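Local structure of DMATS type aromatic prenyltransferase (6ZS0) at residues T113-E118 with R171-H176; D117-L122 with L191-G196; E233-T238 with L273-R278; P253-H258 with I324-L329. The protein probably transfers a dimethylallyl group to the 5-position of the indole ring of tryptophan, as a bacterial aromatic prenyltransferase with an ABBA-barrel fold. All blocks are in the same frame, centred on the assembly; numbering follows the deposited sequence. Where two conformers were deposited one is given.

How the contacts relate
From the N terminus, 113-122 provides the first partner of both contact 1 and contact 2, which share D117 and E118. Contact 1 closes a loop to the end of helix 162-175; contact 2 runs from the same stretch further on, to strand 191-195. They touch through the R172-D121 salt bridge and L173 against L193, joining two outer helical pieces to the barrel. Contacts 3 and 4 come later and cross: 233-238, 253-258, 273-278 and 324-329 alternate. Contact 3 lays helix 229-240 on strand 270-275, while contact 4 spans that strand, joining its two neighbours. The centres of contacts 2 and 3 lie about 29 Å apart, on opposite sides of the chain's centre.

Contact 1: T113-E118 with R171-H176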
loop_
_atom_site.group_PDB
_atom_site.type_symbol
_atom_site.label_atom_id
_atom_site.label_comp_id
_atom_site.label_asym_id
_atom_site.label_seq_id
_atom_site.Cartn_x
_atom_site.Cartn_y
_atom_site.Cartn_z
ATOM N N THR A 113 -11.197 12.565 12.803
ATOM C CA THR A 113 -10.020 11.808 13.311
ATOM C C THR A 113 -10.343 11.143 14.654
ATOM O O THR A 113 -9.413 10.666 15.283
ATOM C CB THR A 113 -8.795 12.718 13.449
ATOM O OG1 THR A 113 -9.157 13.799 14.314
ATOM C CG2 THR A 113 -8.298 13.239 12.115
ATOM N N ASP A 114 -11.608 11.128 15.072
ATOM C CA ASP A 114 -12.041 10.508 16.356
ATOM C C ASP A 114 -11.626 9.034 16.381
ATOM O O ASP A 114 -11.177 8.583 17.421
ATOM C CB ASP A 114 -13.550 10.617 16.593
ATOM C CG ASP A 114 -14.031 12.004 16.978
ATOM O OD1 ASP A 114 -13.172 12.900 17.227
ATOM O OD2 ASP A 114 -15.262 12.187 17.044
ATOM N N ALA A 115 -11.765 8.313 15.272
ATOM C CA ALA A 115 -11.442 6.871 15.196
ATOM C C ALA A 115 -9.926 6.675 15.370
ATOM O O ALA A 115 -9.510 5.757 16.088
ATOM C CB ALA A 115 -11.943 6.300 13.897
ATOM N N LEU A 116 -9.119 7.530 14.775
ATOM C CA LEU A 116 -7.650 7.461 14.952
ATOM C C LEU A 116 -7.319 7.766 16.416
ATOM O O LEU A 116 -6.544 7.059 16.988
ATOM C CB LEU A 116 -6.984 8.456 13.997
ATOM C CG LEU A 116 -5.473 8.525 14.077
ATOM C CD1 LEU A 116 -4.839 7.152 13.891
ATOM C CD2 LEU A 116 -4.928 9.530 13.076
ATOM N N ASP A 117 -7.917 8.816 16.979
ATOM C CA ASP A 117 -7.633 9.263 18.365
ATOM C C ASP A 117 -7.914 8.143 19.359
ATOM O O ASP A 117 -7.142 8.003 20.304
ATOM C CB ASP A 117 -8.441 10.512 18.691
ATOM C CG ASP A 117 -7.905 11.765 18.030
ATOM O OD1 ASP A 117 -6.735 11.752 17.569
ATOM O OD2 ASP A 117 -8.647 12.757 18.007
ATOM N N GLU A 118 -8.963 7.367 19.120
ATOM C CA GLU A 118 -9.361 6.193 19.930
ATOM C C GLU A 118 -8.225 5.167 20.013
ATOM O O GLU A 118 -8.253 4.388 20.969
ATOM C CB GLU A 118 -10.606 5.521 19.347
ATOM C CG GLU A 118 -11.867 6.278 19.601
ATOM C CD GLU A 118 -12.393 6.168 21.025
ATOM O OE1 GLU A 118 -11.840 5.334 21.821
ATOM O OE2 GLU A 118 -13.343 6.904 21.339
ATOM N N ARG A 171 -12.347 -3.694 19.085
ATOM C CA ARG A 171 -13.327 -3.444 20.173
ATOM C C ARG A 171 -13.578 -1.940 20.310
ATOM O O ARG A 171 -14.745 -1.522 20.323
ATOM C CB ARG A 171 -12.832 -4.033 21.493
ATOM C CG ARG A 171 -13.867 -3.959 22.603
ATOM C CD ARG A 171 -13.255 -4.028 23.977
ATOM N NE ARG A 171 -12.398 -2.903 24.318
ATOM C CZ ARG A 171 -12.817 -1.680 24.641
ATOM N NH1 ARG A 171 -14.104 -1.380 24.650
ATOM N NH2 ARG A 171 -11.938 -0.747 24.949
ATOM N N ARG A 172 -12.524 -1.147 20.426
ATOM C CA ARG A 172 -12.652 0.311 20.608
ATOM C C ARG A 172 -13.367 0.928 19.398
ATOM O O ARG A 172 -13.984 1.982 19.578
ATOM C CB ARG A 172 -11.287 0.958 20.805
ATOM C CG ARG A 172 -10.541 0.511 22.053
ATOM C CD ARG A 172 -9.273 1.309 22.107
ATOM N NE ARG A 172 -8.406 1.017 23.238
ATOM C CZ ARG A 172 -7.348 1.752 23.564
ATOM N NH1 ARG A 172 -7.044 2.833 22.860
ATOM N NH2 ARG A 172 -6.613 1.429 24.617
ATOM N N LEU A 173 -13.276 0.317 18.208
ATOM C CA LEU A 173 -13.893 0.865 16.972
ATOM C C LEU A 173 -15.327 0.330 16.825
ATOM O O LEU A 173 -15.899 0.481 15.737
ATOM C CB LEU A 173 -13.034 0.508 15.751
ATOM C CG LEU A 173 -11.624 1.110 15.701
ATOM C CD1 LEU A 173 -10.872 0.577 14.493
ATOM C CD2 LEU A 173 -11.652 2.626 15.662
ATOM N N GLY A 174 -15.864 -0.314 17.861
ATOM C CA GLY A 174 -17.280 -0.714 17.931
ATOM C C GLY A 174 -17.535 -2.013 17.199
ATOM O O GLY A 174 -18.695 -2.247 16.818
ATOM N N HIS A 175 -16.507 -2.850 17.033
ATOM C CA HIS A 175 -16.591 -4.137 16.300
ATOM C C HIS A 175 -16.462 -5.318 17.258
ATOM O O HIS A 175 -16.245 -6.423 16.787
ATOM C CB HIS A 175 -15.554 -4.167 15.180
ATOM C CG HIS A 175 -15.886 -3.216 14.096
ATOM N ND1 HIS A 175 -16.960 -3.417 13.249
ATOM C CD2 HIS A 175 -15.327 -2.050 13.734
ATOM C CE1 HIS A 175 -17.021 -2.414 12.395
ATOM N NE2 HIS A 175 -16.037 -1.563 12.674
ATOM N N HIS A 176 -16.660 -5.091 18.553
ATOM C CA HIS A 176 -16.791 -6.167 19.569
ATOM C C HIS A 176 -15.657 -7.186 19.382
ATOM O O HIS A 176 -14.475 -6.748 19.330
ATOM C CB HIS A 176 -18.215 -6.749 19.505
ATOM C CG HIS A 176 -19.256 -5.706 19.740
ATOM N ND1 HIS A 176 -19.816 -4.967 18.705
ATOM C CD2 HIS A 176 -19.796 -5.226 20.883
ATOM C CE1 HIS A 176 -20.676 -4.093 19.204
ATOM N NE2 HIS A 176 -20.688 -4.236 20.541
#
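R172 reaches E118 because its CG stands beside the backbone N (chi1 -63°) and the chain from there to NE is extended, which carries the guanidinium across to the backbone of E118. L173 has the same first torsion, and this brings its CD2 branch to A115. NH1 of R172 donates to the backbone O of E118 at 2.7 Å, with 150° at the hydrogen. The acceptor lies at the guanidinium edge, close to its plane, and NH1 in turn sits in the carbonyl plane of E118. CD of R172 also passes 3.4 Å from E118 O. The apolar part is small: CD2 of L173 lies 4.1 Å from CB of A115 and 3.8 Å from A115 O. D121 takes a salt bridge from R172 NH1, and E168 takes one from NE, so two carboxylates and a carbonyl fix the rotation of the guanidinium. A leucine in place of R172 would probably leave E118 O and D121 OD1 without the NH1 they share, and E168 with R171 but not R172. G174, with positive phi, is the C-prime residue of the Schellman motif that ends helix 162-175. On the barrel side, A115 and L173 both rest on L193 of strand 191-195 and on P201, while L116 turns to helix 91-109; the contact thus joins 113-118 to the C-terminal part of helix 162-175 over strand 191-195 of the barrel wall.

Contact 2: D117-L122 with L191-G196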
loop_
_atom_site.group_PDB
_atom_site.type_symbol
_atom_site.label_atom_id
_atom_site.label_comp_id
_atom_site.label_asym_id
_atom_site.label_seq_id
_atom_site.Cartn_x
_atom_site.Cartn_y
_atom_site.Cartn_z
ATOM N N ASP A 117 -7.917 8.816 16.979
ATOM C CA ASP A 117 -7.633 9.263 18.365
ATOM C C ASP A 117 -7.914 8.143 19.359
ATOM O O ASP A 117 -7.142 8.003 20.304
ATOM C CB ASP A 117 -8.441 10.512 18.691
ATOM C CG ASP A 117 -7.905 11.765 18.030
ATOM O OD1 ASP A 117 -6.735 11.752 17.569
ATOM O OD2 ASP A 117 -8.647 12.757 18.007
ATOM N N GLU A 118 -8.963 7.367 19.120
ATOM C CA GLU A 118 -9.361 6.193 19.930
ATOM C C GLU A 118 -8.225 5.167 20.013
ATOM O O GLU A 118 -8.253 4.388 20.969
ATOM C CB GLU A 118 -10.606 5.521 19.347
ATOM C CG GLU A 118 -11.867 6.278 19.601
ATOM C CD GLU A 118 -12.393 6.168 21.025
ATOM O OE1 GLU A 118 -11.840 5.334 21.821
ATOM O OE2 GLU A 118 -13.343 6.904 21.339
ATOM N N LEU A 119 -7.258 5.180 19.073
ATOM C CA LEU A 119 -6.229 4.103 18.932
ATOM C C LEU A 119 -4.824 4.559 19.320
ATOM O O LEU A 119 -3.949 3.680 19.392
ATOM C CB LEU A 119 -6.200 3.636 17.477
ATOM C CG LEU A 119 -7.491 3.029 16.951
ATOM C CD1 LEU A 119 -7.262 2.441 15.579
ATOM C CD2 LEU A 119 -8.059 1.991 17.892
ATOM N N LEU A 120 -4.573 5.853 19.528
ATOM C CA LEU A 120 -3.177 6.379 19.542
ATOM C C LEU A 120 -2.349 5.797 20.690
ATOM O O LEU A 120 -1.146 5.586 20.493
ATOM C CB LEU A 120 -3.200 7.907 19.609
ATOM C CG LEU A 120 -3.680 8.605 18.341
ATOM C CD1 LEU A 120 -3.518 10.093 18.487
ATOM C CD2 LEU A 120 -2.947 8.103 17.100
ATOM N N ASP A 121 -2.929 5.572 21.867
ATOM C CA ASP A 121 -2.143 5.005 22.988
ATOM C C ASP A 121 -1.682 3.587 22.638
ATOM O O ASP A 121 -0.580 3.199 23.096
ATOM C CB ASP A 121 -2.902 4.993 24.302
ATOM C CG ASP A 121 -4.188 4.226 24.206
ATOM O OD1 ASP A 121 -5.033 4.641 23.401
ATOM O OD2 ASP A 121 -4.313 3.211 24.898
ATOM N N LEU A 122 -2.472 2.833 21.866
ATOM C CA LEU A 122 -2.103 1.452 21.466
ATOM C C LEU A 122 -0.937 1.510 20.482
ATOM O O LEU A 122 -0.044 0.646 20.573
ATOM C CB LEU A 122 -3.276 0.740 20.800
ATOM C CG LEU A 122 -4.489 0.437 21.676
ATOM C CD1 LEU A 122 -5.636 -0.022 20.812
ATOM C CD2 LEU A 122 -4.161 -0.612 22.723
ATOM N N LEU A 191 -2.634 -2.398 11.019
ATOM C CA LEU A 191 -4.046 -2.037 11.122
ATOM C C LEU A 191 -4.220 -0.670 10.481
ATOM O O LEU A 191 -3.390 0.247 10.763
ATOM C CB LEU A 191 -4.467 -2.024 12.582
ATOM C CG LEU A 191 -5.954 -1.797 12.818
ATOM C CD1 LEU A 191 -6.414 -2.662 13.979
ATOM C CD2 LEU A 191 -6.249 -0.337 13.077
ATOM N N ALA A 192 -5.222 -0.530 9.634
ATOM C CA ALA A 192 -5.436 0.720 8.896
ATOM C C ALA A 192 -6.858 1.257 9.132
ATOM O O ALA A 192 -7.784 0.480 9.385
ATOM C CB ALA A 192 -5.154 0.524 7.450
ATOM N N LEU A 193 -6.975 2.564 9.092
ATOM C CA LEU A 193 -8.276 3.281 9.180
ATOM C C LEU A 193 -8.454 4.123 7.932
ATOM O O LEU A 193 -7.586 4.895 7.634
ATOM C CB LEU A 193 -8.293 4.185 10.417
ATOM C CG LEU A 193 -8.400 3.489 11.758
ATOM C CD1 LEU A 193 -8.411 4.529 12.885
ATOM C CD2 LEU A 193 -9.664 2.635 11.811
ATOM N N ASP A 194 -9.598 4.002 7.275
ATOM C CA ASP A 194 -10.016 4.899 6.178
ATOM C C ASP A 194 -10.698 6.119 6.809
ATOM O O ASP A 194 -11.727 5.909 7.416
ATOM C CB ASP A 194 -10.974 4.170 5.239
ATOM C CG ASP A 194 -10.388 3.896 3.885
ATOM O OD1 ASP A 194 -10.125 4.877 3.159
ATOM O OD2 ASP A 194 -10.188 2.720 3.577
ATOM N N LEU A 195 -10.104 7.315 6.723
ATOM C CA LEU A 195 -10.650 8.571 7.340
ATOM C C LEU A 195 -11.311 9.473 6.278
ATOM O O LEU A 195 -10.744 9.675 5.180
ATOM C CB LEU A 195 -9.528 9.325 8.057
ATOM C CG LEU A 195 -8.704 8.523 9.060
ATOM C CD1 LEU A 195 -7.587 9.379 9.622
ATOM C CD2 LEU A 195 -9.574 7.979 10.172
ATOM N N GLY A 196 -12.476 10.016 6.607
ATOM C CA GLY A 196 -13.233 10.922 5.724
ATOM C C GLY A 196 -14.260 11.700 6.515
ATOM O O GLY A 196 -14.035 11.935 7.716
#
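L119 meets L193 and L191 through a single methyl, CD1, and the contact across the two segments is wholly apolar. CD1 of L119 lies 3.6 Å from CD1 of L193, the two side chains reaching toward each other tip to tip. Both leucines have CD1 anti to CA (chi2 -172° in L119 and -180° in L193), and these stretched chains put the methyls at the ends that meet. L191 comes differently: its chain runs at about a right angle to that of L119 and offers CD2, 3.9 Å from L119 CD1. One methyl thus rests against two leucines two residues apart, both on the same face of strand 191-195. A169 of helix 162-175 touches L119 and L191 and helps to enclose the cluster.

The hydrogen bonds run within or beyond the two segments. D117 to L120 forms a type I beta turn, closed by a weak bond from L120 N to D117 O of 3.4 Å; the turn leads into helix 120-123. Along the strand, L191, L193 and L195 pair with strand 147-152, while A192 and D194 pair with strand 202-209. Helical turns laid outside, leucines in between and antiparallel strands within are the layering of the ABBA barrel, and this is one of the places where its outer helical layer meets the wall.

Contact 3: E233-T238 with L273-R278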
loop_
_atom_site.group_PDB
_atom_site.type_symbol
_atom_site.label_atom_id
_atom_site.label_comp_id
_atom_site.label_asym_id
_atom_site.label_seq_id
_atom_site.Cartn_x
_atom_site.Cartn_y
_atom_site.Cartn_z
ATOM N N GLU A 233 -8.072 -18.517 -6.220
ATOM C CA GLU A 233 -7.072 -19.533 -6.642
ATOM C C GLU A 233 -6.492 -19.148 -7.997
ATOM O O GLU A 233 -5.284 -19.265 -8.161
ATOM C CB GLU A 233 -7.661 -20.945 -6.709
ATOM C CG GLU A 233 -7.983 -21.508 -5.344
ATOM C CD GLU A 233 -7.915 -23.016 -5.233
ATOM O OE1 GLU A 233 -7.079 -23.634 -5.947
ATOM O OE2 GLU A 233 -8.669 -23.575 -4.407
ATOM N N GLY A 234 -7.343 -18.718 -8.929
ATOM C CA GLY A 234 -6.911 -18.288 -10.266
ATOM C C GLY A 234 -5.927 -17.138 -10.161
ATOM O O GLY A 234 -4.886 -17.160 -10.836
ATOM N N PHE A 235 -6.231 -16.175 -9.311
ATOM C CA PHE A 235 -5.401 -14.968 -9.156
ATOM C C PHE A 235 -4.076 -15.408 -8.539
ATOM O O PHE A 235 -3.014 -14.999 -9.038
ATOM C CB PHE A 235 -6.108 -13.927 -8.304
ATOM C CG PHE A 235 -5.184 -12.880 -7.763
ATOM C CD1 PHE A 235 -4.663 -11.907 -8.602
ATOM C CD2 PHE A 235 -4.819 -12.885 -6.437
ATOM C CE1 PHE A 235 -3.776 -10.966 -8.113
ATOM C CE2 PHE A 235 -3.972 -11.910 -5.947
ATOM C CZ PHE A 235 -3.459 -10.956 -6.784
ATOM N N PHE A 236 -4.143 -16.207 -7.477
ATOM C CA PHE A 236 -2.933 -16.732 -6.795
ATOM C C PHE A 236 -2.005 -17.353 -7.851
ATOM O O PHE A 236 -0.809 -17.060 -7.876
ATOM C CB PHE A 236 -3.306 -17.724 -5.695
ATOM C CG PHE A 236 -2.123 -18.357 -4.992
ATOM C CD1 PHE A 236 -1.736 -17.960 -3.714
ATOM C CD2 PHE A 236 -1.440 -19.408 -5.576
ATOM C CE1 PHE A 236 -0.660 -18.577 -3.078
ATOM C CE2 PHE A 236 -0.352 -19.995 -4.953
ATOM C CZ PHE A 236 0.026 -19.583 -3.697
ATOM N N ARG A 237 -2.539 -18.217 -8.709
ATOM C CA ARG A 237 -1.707 -18.965 -9.679
ATOM C C ARG A 237 -1.159 -18.032 -10.759
ATOM O O ARG A 237 0.015 -18.201 -11.138
ATOM C CB ARG A 237 -2.512 -20.114 -10.292
ATOM C CG ARG A 237 -2.848 -21.207 -9.291
ATOM C CD ARG A 237 -3.319 -22.476 -9.965
ATOM N NE ARG A 237 -3.149 -23.591 -9.040
ATOM C CZ ARG A 237 -4.072 -24.042 -8.195
ATOM N NH1 ARG A 237 -5.281 -23.499 -8.159
ATOM N NH2 ARG A 237 -3.780 -25.041 -7.383
ATOM N N THR A 238 -1.961 -17.088 -11.247
ATOM C CA THR A 238 -1.519 -16.142 -12.302
ATOM C C THR A 238 -0.387 -15.277 -11.748
ATOM O O THR A 238 0.611 -15.101 -12.445
ATOM C CB THR A 238 -2.667 -15.289 -12.838
ATOM O OG1 THR A 238 -3.646 -16.178 -13.385
ATOM C CG2 THR A 238 -2.214 -14.292 -13.886
ATOM N N LEU A 273 -6.382 -10.005 -1.220
ATOM C CA LEU A 273 -5.143 -10.821 -1.219
ATOM C C LEU A 273 -4.030 -10.117 -1.987
ATOM O O LEU A 273 -4.271 -9.700 -3.125
ATOM C CB LEU A 273 -5.418 -12.188 -1.840
ATOM C CG LEU A 273 -4.227 -13.146 -1.840
ATOM C CD1 LEU A 273 -3.865 -13.570 -0.440
ATOM C CD2 LEU A 273 -4.529 -14.384 -2.674
ATOM N N TYR A 274 -2.874 -9.956 -1.339
ATOM C CA TYR A 274 -1.669 -9.273 -1.875
ATOM C C TYR A 274 -0.588 -10.327 -2.137
ATOM O O TYR A 274 -0.214 -11.091 -1.207
ATOM C CB TYR A 274 -1.126 -8.246 -0.878
ATOM C CG TYR A 274 -2.101 -7.172 -0.449
ATOM C CD1 TYR A 274 -2.102 -5.910 -1.038
ATOM C CD2 TYR A 274 -3.013 -7.416 0.563
ATOM C CE1 TYR A 274 -3.015 -4.931 -0.644
ATOM C CE2 TYR A 274 -3.902 -6.441 0.991
ATOM C CZ TYR A 274 -3.928 -5.209 0.371
ATOM O OH TYR A 274 -4.841 -4.262 0.768
ATOM N N ILE A 275 -0.106 -10.388 -3.367
ATOM C CA ILE A 275 1.019 -11.269 -3.757
ATOM C C ILE A 275 2.226 -10.400 -4.117
ATOM O O ILE A 275 2.142 -9.571 -5.018
ATOM C CB ILE A 275 0.603 -12.187 -4.923
ATOM C CG1 ILE A 275 -0.647 -13.022 -4.616
ATOM C CG2 ILE A 275 1.771 -13.054 -5.343
ATOM C CD1 ILE A 275 -0.539 -13.909 -3.461
ATOM N N PRO A 276 3.388 -10.615 -3.464
ATOM C CA PRO A 276 4.621 -9.880 -3.779
ATOM C C PRO A 276 5.256 -10.399 -5.083
ATOM O O PRO A 276 6.305 -11.057 -5.064
ATOM C CB PRO A 276 5.479 -10.125 -2.539
ATOM C CG PRO A 276 5.048 -11.469 -2.058
ATOM C CD PRO A 276 3.562 -11.536 -2.337
ATOM N N VAL A 277 4.637 -10.012 -6.195
ATOM C CA VAL A 277 4.973 -10.565 -7.542
ATOM C C VAL A 277 6.455 -10.316 -7.857
ATOM O O VAL A 277 7.038 -11.126 -8.571
ATOM C CB VAL A 277 4.053 -9.979 -8.623
ATOM C CG1 VAL A 277 4.182 -8.500 -8.752
ATOM C CG2 VAL A 277 4.280 -10.629 -9.982
ATOM N N ARG A 278 7.070 -9.256 -7.309
ATOM C CA ARG A 278 8.486 -8.934 -7.627
ATOM C C ARG A 278 9.401 -10.076 -7.230
ATOM O O ARG A 278 10.525 -10.133 -7.741
ATOM C CB ARG A 278 8.966 -7.615 -6.998
ATOM C CG ARG A 278 8.970 -7.554 -5.477
ATOM C CD ARG A 278 9.679 -6.288 -5.033
ATOM N NE ARG A 278 11.088 -6.422 -5.379
ATOM C CZ ARG A 278 11.973 -5.418 -5.524
ATOM N NH1 ARG A 278 13.209 -5.701 -5.869
ATOM N NH2 ARG A 278 11.627 -4.175 -5.323
#
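F235 and F236 of helix 229-240 pack on L273 and I275 of strand 270-275, the helix-on-strand layering of the ABBA barrel. The short axes run 13° from parallel, 9.6 Å apart at their closest. The bump is the F235 ring, which settles into the hollow between the two outward strand residues. Its first torsion (chi1 162°) sends the ring from the helix onto the strand, where CE2 comes 3.6 Å from L273 O. The same CE2 lies 3.8 Å from CG1 of I275, the two side chains sliding past each other in opposite directions. CD2 of L273 fills the flank, 4.1 Å from F235 CD2. V294 of helix 284-297 and L329 of the next strand touch F235 as well. Cutting F235 back to an alanine is likely to open a gap over L273 and I275, leaving L273 without its partner on this helix and I275 with F236 alone. The arm of I275 serves a second ring too, its CD1 standing 4.2 Å from CD1 of F236, which also packs on A214 and A217. Within the helix, G234 O accepts from two donors of T238 on opposite faces of its carbonyl plane: the backbone N, and OG1 at 3.0 Å.

Contact 4: P253-H258 with I324-L329; sequences PAQSCH and IAYLAL
A single water ties Q255 and P253 to Y326: it donates to the backbone O of P253 at 2.6 Å, accepts from NE2 of Q255 at 3.1 Å, and bonds to OH of Y326 at 2.6 Å. It lies in the plane of the Y326 ring, at its edge beyond the hydroxyl. The two side chains themselves do not bond, as Q255 NE2 stays 4.0 Å from Y326 OH, and the water fills the polar step between them. Q255 reaches that point on a chain extended beyond CG, while CG of Y326, beside the backbone N (chi1 -72°), aims the hydroxyl at the water. Amide and ring planes are 75° apart, so the groups meet without stacking. Strands 254-260 and 324-332 are not neighbours in the sheet; strand 270-275 runs between them, antiparallel to both, and Q255 and Y326 bridge over it on the face that carries Y274. That face turns into the ABBA barrel, whose central chamber houses the prenyl transfer reaction in this family. Q255 touches Y206 there, and Y326 touches Y342. Such a lining of tyrosines is consistent with the aromatic shield that related enzymes place around the prenyl cation. On the other face of strand 254-260, S256 OG and H258 NE2 hydrogen-bond at 2.8 Å, with either able to donate, and S256 OG also bonds to H209 NE2. The ring of H258 meets that of F271, their planes about 55° apart.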
loop_
_atom_site.group_PDB
_atom_site.type_symbol
_atom_site.label_atom_id
_atom_site.label_comp_id
_atom_site.label_asym_id
_atom_site.label_seq_id
_atom_site.Cartn_x
_atom_site.Cartn_y
_atom_site.Cartn_z
ATOM N N PRO A 253 6.439 -13.012 2.487
ATOM C CA PRO A 253 5.078 -13.455 2.766
ATOM C C PRO A 253 4.016 -12.698 1.946
ATOM O O PRO A 253 4.161 -11.522 1.610
ATOM C CB PRO A 253 4.931 -13.155 4.278
ATOM C CG PRO A 253 6.327 -13.039 4.809
ATOM C CD PRO A 253 7.107 -12.455 3.655
ATOM N N ALA A 254 2.961 -13.396 1.576
ATOM C CA ALA A 254 1.722 -12.825 1.063
ATOM C C ALA A 254 1.018 -12.143 2.237
ATOM O O ALA A 254 1.346 -12.437 3.396
ATOM C CB ALA A 254 0.845 -13.842 0.384
ATOM N N GLN A 255 0.069 -11.288 1.934
ATOM C CA GLN A 255 -0.739 -10.601 2.965
ATOM C C GLN A 255 -2.187 -10.682 2.565
ATOM O O GLN A 255 -2.502 -10.758 1.342
ATOM C CB GLN A 255 -0.292 -9.150 3.182
ATOM C CG GLN A 255 1.116 -9.048 3.732
ATOM C CD GLN A 255 1.485 -7.620 4.048
ATOM O OE1 GLN A 255 0.641 -6.813 4.452
ATOM N NE2 GLN A 255 2.770 -7.331 3.945
ATOM N N SER A 256 -3.063 -10.645 3.560
ATOM C CA SER A 256 -4.502 -10.421 3.318
ATOM C C SER A 256 -4.937 -9.216 4.139
ATOM O O SER A 256 -4.307 -8.938 5.175
ATOM C CB SER A 256 -5.347 -11.652 3.609
ATOM O OG SER A 256 -5.229 -12.037 4.973
ATOM N N CYS A 257 -5.972 -8.553 3.699
ATOM C CA CYS A 257 -6.613 -7.424 4.395
ATOM C C CYS A 257 -8.099 -7.788 4.619
ATOM O O CYS A 257 -8.701 -8.311 3.658
ATOM C CB CYS A 257 -6.463 -6.174 3.532
ATOM S SG CYS A 257 -7.375 -4.739 4.133
ATOM N N HIS A 258 -8.632 -7.515 5.794
ATOM C CA HIS A 258 -10.043 -7.805 6.164
ATOM C C HIS A 258 -10.660 -6.507 6.629
ATOM O O HIS A 258 -10.141 -5.945 7.633
ATOM C CB HIS A 258 -10.061 -8.918 7.218
ATOM C CG HIS A 258 -9.252 -10.086 6.768
ATOM N ND1 HIS A 258 -9.827 -11.184 6.178
ATOM C CD2 HIS A 258 -7.915 -10.289 6.743
ATOM C CE1 HIS A 258 -8.884 -12.026 5.821
ATOM N NE2 HIS A 258 -7.683 -11.496 6.158
ATOM N N ILE A 324 6.824 -3.302 -10.464
ATOM C CA ILE A 324 5.563 -3.838 -9.891
ATOM C C ILE A 324 5.948 -4.660 -8.665
ATOM O O ILE A 324 6.500 -5.750 -8.820
ATOM C CB ILE A 324 4.750 -4.638 -10.911
ATOM C CG1 ILE A 324 4.359 -3.782 -12.106
ATOM C CG2 ILE A 324 3.536 -5.247 -10.222
ATOM C CD1 ILE A 324 3.645 -4.546 -13.206
ATOM N N ALA A 325 5.697 -4.140 -7.469
ATOM C CA ALA A 325 6.094 -4.770 -6.199
ATOM C C ALA A 325 5.058 -5.833 -5.792
ATOM O O ALA A 325 5.443 -6.952 -5.454
ATOM C CB ALA A 325 6.246 -3.741 -5.132
ATOM N N TYR A 326 3.789 -5.472 -5.795
ATOM C CA TYR A 326 2.687 -6.391 -5.441
ATOM C C TYR A 326 1.588 -6.287 -6.492
ATOM O O TYR A 326 1.395 -5.222 -7.093
ATOM C CB TYR A 326 2.046 -6.061 -4.088
ATOM C CG TYR A 326 2.862 -6.367 -2.860
ATOM C CD1 TYR A 326 3.929 -5.582 -2.487
ATOM C CD2 TYR A 326 2.547 -7.451 -2.056
ATOM C CE1 TYR A 326 4.670 -5.874 -1.345
ATOM C CE2 TYR A 326 3.247 -7.738 -0.904
ATOM C CZ TYR A 326 4.338 -6.966 -0.555
ATOM O OH TYR A 326 5.039 -7.285 0.591
ATOM N N LEU A 327 0.834 -7.357 -6.622
ATOM C CA LEU A 327 -0.488 -7.369 -7.257
ATOM C C LEU A 327 -1.506 -7.783 -6.208
ATOM O O LEU A 327 -1.199 -8.611 -5.370
ATOM C CB LEU A 327 -0.506 -8.358 -8.422
ATOM C CG LEU A 327 0.324 -7.978 -9.641
ATOM C CD1 LEU A 327 0.252 -9.076 -10.681
ATOM C CD2 LEU A 327 -0.083 -6.639 -10.211
ATOM N N ALA A 328 -2.713 -7.254 -6.281
ATOM C CA ALA A 328 -3.760 -7.569 -5.299
ATOM C C ALA A 328 -5.092 -7.746 -6.026
ATOM O O ALA A 328 -5.366 -7.011 -7.003
ATOM C CB ALA A 328 -3.881 -6.499 -4.243
ATOM N N LEU A 329 -5.882 -8.656 -5.501
ATOM C CA LEU A 329 -7.302 -8.845 -5.887
ATOM C C LEU A 329 -8.154 -8.455 -4.682
ATOM O O LEU A 329 -8.007 -9.068 -3.617
ATOM C CB LEU A 329 -7.502 -10.291 -6.303
ATOM C CG LEU A 329 -8.902 -10.631 -6.801
ATOM C CD1 LEU A 329 -9.210 -9.864 -8.071
ATOM C CD2 LEU A 329 -9.032 -12.128 -6.987
HETATM O O HOH W 1 4.774 -9.120 2.428
#